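Local coordinates for protein Non-reducing end beta-L-arabinofuranosidase (Bacteroides thetaiotaomicron, PDB 5MQO) that is a family GH127 glycoside hydrolase, an aceric acidase acting on plant pectin, and probably cleaves terminal sugars from its side chains, at residues His45-Phe50 with Tyr486-Leu491. Numbering follows the deposited sequence.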
ATOM      1  N   HIS A  45      10.045  13.717   8.062  1.00 64.55           N
ATOM      2  CA  HIS A  45       8.743  14.339   8.399  1.00 64.89           C
ATOM      3  C   HIS A  45       8.124  14.939   7.131  1.00 61.85           C
ATOM      4  O   HIS A  45       8.783  15.705   6.440  1.00 58.88           O
ATOM      5  CB  HIS A  45       8.842  15.525   9.384  1.00 67.84           C
ATOM      6  CG  HIS A  45       9.726  15.316  10.574  1.00 71.45           C
ATOM      7  ND1 HIS A  45      10.049  14.076  11.083  1.00 74.99           N
ATOM      8  CD2 HIS A  45      10.299  16.219  11.403  1.00 71.29           C
ATOM      9  CE1 HIS A  45      10.821  14.225  12.147  1.00 73.54           C
ATOM     10  NE2 HIS A  45      10.978  15.515  12.365  1.00 72.45           N
ATOM     11  N   TRP A  46       6.855  14.631   6.861  1.00 60.21           N
ATOM     12  CA  TRP A  46       6.065  15.420   5.912  1.00 59.11           C
ATOM     13  C   TRP A  46       5.961  16.852   6.455  1.00 60.14           C
ATOM     14  O   TRP A  46       5.818  17.045   7.672  1.00 57.60           O
ATOM     15  CB  TRP A  46       4.621  14.894   5.730  1.00 57.47           C
ATOM     16  CG  TRP A  46       4.487  13.512   5.246  1.00 56.61           C
ATOM     17  CD1 TRP A  46       3.802  12.489   5.857  1.00 56.80           C
ATOM     18  CD2 TRP A  46       5.053  12.960   4.050  1.00 55.43           C
ATOM     19  NE1 TRP A  46       3.904  11.339   5.104  1.00 56.08           N
ATOM     20  CE2 TRP A  46       4.661  11.599   3.992  1.00 54.15           C
ATOM     21  CE3 TRP A  46       5.846  13.482   3.024  1.00 55.23           C
ATOM     22  CZ2 TRP A  46       5.032  10.760   2.954  1.00 54.44           C
ATOM     23  CZ3 TRP A  46       6.227  12.642   1.986  1.00 56.64           C
ATOM     24  CH2 TRP A  46       5.811  11.291   1.957  1.00 56.90           C
ATOM     25  N   THR A  47       5.986  17.817   5.528  1.00 60.90           N
ATOM     26  CA  THR A  47       5.836  19.235   5.798  1.00 61.29           C
ATOM     27  C   THR A  47       4.566  19.774   5.114  1.00 64.64           C
ATOM     28  O   THR A  47       3.485  19.579   5.643  1.00 65.44           O
ATOM     29  CB  THR A  47       7.104  20.008   5.366  1.00 59.33           C
ATOM     30  OG1 THR A  47       7.382  19.752   3.992  1.00 58.60           O
ATOM     31  CG2 THR A  47       8.306  19.553   6.160  1.00 58.44           C
ATOM     32  N   ASN A  48       4.691  20.408   3.943  1.00 70.62           N
ATOM     33  CA  ASN A  48       3.680  21.370   3.435  1.00 76.28           C
ATOM     34  C   ASN A  48       3.027  20.917   2.155  1.00 77.83           C
ATOM     35  O   ASN A  48       3.272  21.510   1.107  1.00 85.71           O
ATOM     36  CB  ASN A  48       4.322  22.747   3.135  1.00 78.48           C
ATOM     37  CG  ASN A  48       5.152  23.269   4.286  1.00 85.70           C
ATOM     38  OD1 ASN A  48       4.658  23.431   5.407  1.00 88.46           O
ATOM     39  ND2 ASN A  48       6.435  23.515   4.022  1.00 88.20           N
ATOM     40  N   GLY A  49       2.188  19.900   2.195  1.00 73.89           N
ATOM     41  CA  GLY A  49       1.446  19.571   0.982  1.00 71.37           C
ATOM     42  C   GLY A  49       0.437  18.485   1.203  1.00 69.73           C
ATOM     43  O   GLY A  49      -0.164  18.407   2.282  1.00 70.00           O
ATOM     44  N   PHE A  50       0.268  17.647   0.179  1.00 67.26           N
ATOM     45  CA  PHE A  50      -0.644  16.503   0.210  1.00 63.86           C
ATOM     46  C   PHE A  50      -0.500  15.734   1.529  1.00 65.47           C
ATOM     47  O   PHE A  50      -1.470  15.581   2.284  1.00 67.99           O
ATOM     48  CB  PHE A  50      -0.395  15.570  -0.989  1.00 60.33           C
ATOM     49  CG  PHE A  50      -1.447  14.502  -1.169  1.00 59.57           C
ATOM     50  CD1 PHE A  50      -1.448  13.341  -0.409  1.00 57.96           C
ATOM     51  CD2 PHE A  50      -2.455  14.659  -2.115  1.00 60.45           C
ATOM     52  CE1 PHE A  50      -2.425  12.367  -0.593  1.00 56.31           C
ATOM     53  CE2 PHE A  50      -3.422  13.684  -2.314  1.00 57.90           C
ATOM     54  CZ  PHE A  50      -3.408  12.536  -1.548  1.00 56.48           C
ATOM     55  N   TYR A 486       7.728  11.040  -3.827  1.00 58.93           N
ATOM     56  CA  TYR A 486       7.776  12.492  -3.801  1.00 57.21           C
ATOM     57  C   TYR A 486       6.663  13.081  -2.937  1.00 58.88           C
ATOM     58  O   TYR A 486       5.538  12.575  -2.895  1.00 61.00           O
ATOM     59  CB  TYR A 486       7.754  13.083  -5.238  1.00 56.72           C
ATOM     60  CG  TYR A 486       8.891  12.558  -6.111  1.00 55.43           C
ATOM     61  CD1 TYR A 486      10.223  12.780  -5.752  1.00 54.98           C
ATOM     62  CD2 TYR A 486       8.647  11.827  -7.269  1.00 53.77           C
ATOM     63  CE1 TYR A 486      11.276  12.281  -6.500  1.00 54.67           C
ATOM     64  CE2 TYR A 486       9.709  11.321  -8.030  1.00 53.64           C
ATOM     65  CZ  TYR A 486      11.021  11.546  -7.630  1.00 53.13           C
ATOM     66  OH  TYR A 486      12.101  11.075  -8.331  1.00 50.50           O
ATOM     67  N   GLY A 487       6.997  14.176  -2.263  1.00 61.73           N
ATOM     68  CA  GLY A 487       6.106  14.867  -1.324  1.00 61.42           C
ATOM     69  C   GLY A 487       6.955  15.787  -0.449  1.00 62.09           C
ATOM     70  O   GLY A 487       8.119  15.479  -0.147  1.00 57.83           O
ATOM     71  N   ALA A 488       6.380  16.918  -0.052  1.00 61.56           N
ATOM     72  CA  ALA A 488       7.122  17.908   0.698  1.00 59.87           C
ATOM     73  C   ALA A 488       7.525  17.302   2.026  1.00 59.57           C
ATOM     74  O   ALA A 488       6.668  16.767   2.727  1.00 59.81           O
ATOM     75  CB  ALA A 488       6.272  19.133   0.922  1.00 61.50           C
ATOM     76  N   ASN A 489       8.822  17.376   2.350  1.00 57.46           N
ATOM     77  CA  ASN A 489       9.366  16.751   3.540  1.00 56.02           C
ATOM     78  C   ASN A 489      10.757  17.270   3.947  1.00 55.31           C
ATOM     79  O   ASN A 489      11.476  17.838   3.137  1.00 51.75           O
ATOM     80  CB  ASN A 489       9.449  15.225   3.326  1.00 57.30           C
ATOM     81  CG  ASN A 489      10.538  14.818   2.324  1.00 58.85           C
ATOM     82  OD1 ASN A 489      11.742  15.021   2.551  1.00 61.39           O
ATOM     83  ND2 ASN A 489      10.123  14.218   1.236  1.00 57.82           N
ATOM     84  N   THR A 490      11.123  17.027   5.208  1.00 57.14           N
ATOM     85  CA  THR A 490      12.524  17.004   5.629  1.00 59.42           C
ATOM     86  C   THR A 490      13.036  15.563   5.769  1.00 61.38           C
ATOM     87  O   THR A 490      12.299  14.671   6.168  1.00 63.06           O
ATOM     88  CB  THR A 490      12.739  17.698   6.982  1.00 59.13           C
ATOM     89  OG1 THR A 490      11.958  17.039   7.978  1.00 60.16           O
ATOM     90  CG2 THR A 490      12.364  19.160   6.915  1.00 58.44           C
ATOM     91  N   LEU A 491      14.308  15.357   5.437  1.00 62.79           N
ATOM     92  CA  LEU A 491      15.044  14.151   5.786  1.00 62.74           C
ATOM     93  C   LEU A 491      16.337  14.516   6.495  1.00 63.70           C
ATOM     94  O   LEU A 491      17.141  15.257   5.929  1.00 62.00           O
ATOM     95  CB  LEU A 491      15.395  13.368   4.531  1.00 64.17           C
ATOM     96  CG  LEU A 491      16.476  12.283   4.638  1.00 64.64           C
ATOM     97  CD1 LEU A 491      16.093  11.216   5.655  1.00 66.96           C
ATOM     98  CD2 LEU A 491      16.681  11.668   3.272  1.00 64.76           C
TER
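The indole of Trp46 lies beside the chain at Gly487-Asn489, and Ala488 O meets it at its edge, in the ring plane, 3.4 Å from CE3. Its CG is anti to the carbonyl carbon (chi1 -59°), beside the backbone N. The side chains of Trp46 and Asn489 cross obliquely, Asn489 CB 4.0 Å from CE3; indole and amide planes stand 59° apart. CZ3 reaches Gly487 CA, where a side chain would run into the ring. The Asn489 amide is held by other partners: OD1 is hydrogen-bonded to Tyr474 OH, and ND2 makes a weak bond to Gly487 O. Trp46 also stacks on Trp51, so an alanine here would probably open a gap beside Gly487 and Asn489 and leave Trp51 without its ring partner. On the sheet face that carries His45 and Thr490, Thr490 OG1 approaches His45 CB at 3.7 Å and lies oblique to the imidazole, while its CG2 meets Thr47 CG2. Thr47 N donates an almost straight hydrogen bond (170°) to Ala488 O from above the carbonyl plane. His45 and Thr490 exchange two backbone hydrogen bonds. This antiparallel pairing adds strand 44-46, from the catalytic-domain sequence, as an edge strand to the antiparallel sheet of the GH127 middle domain.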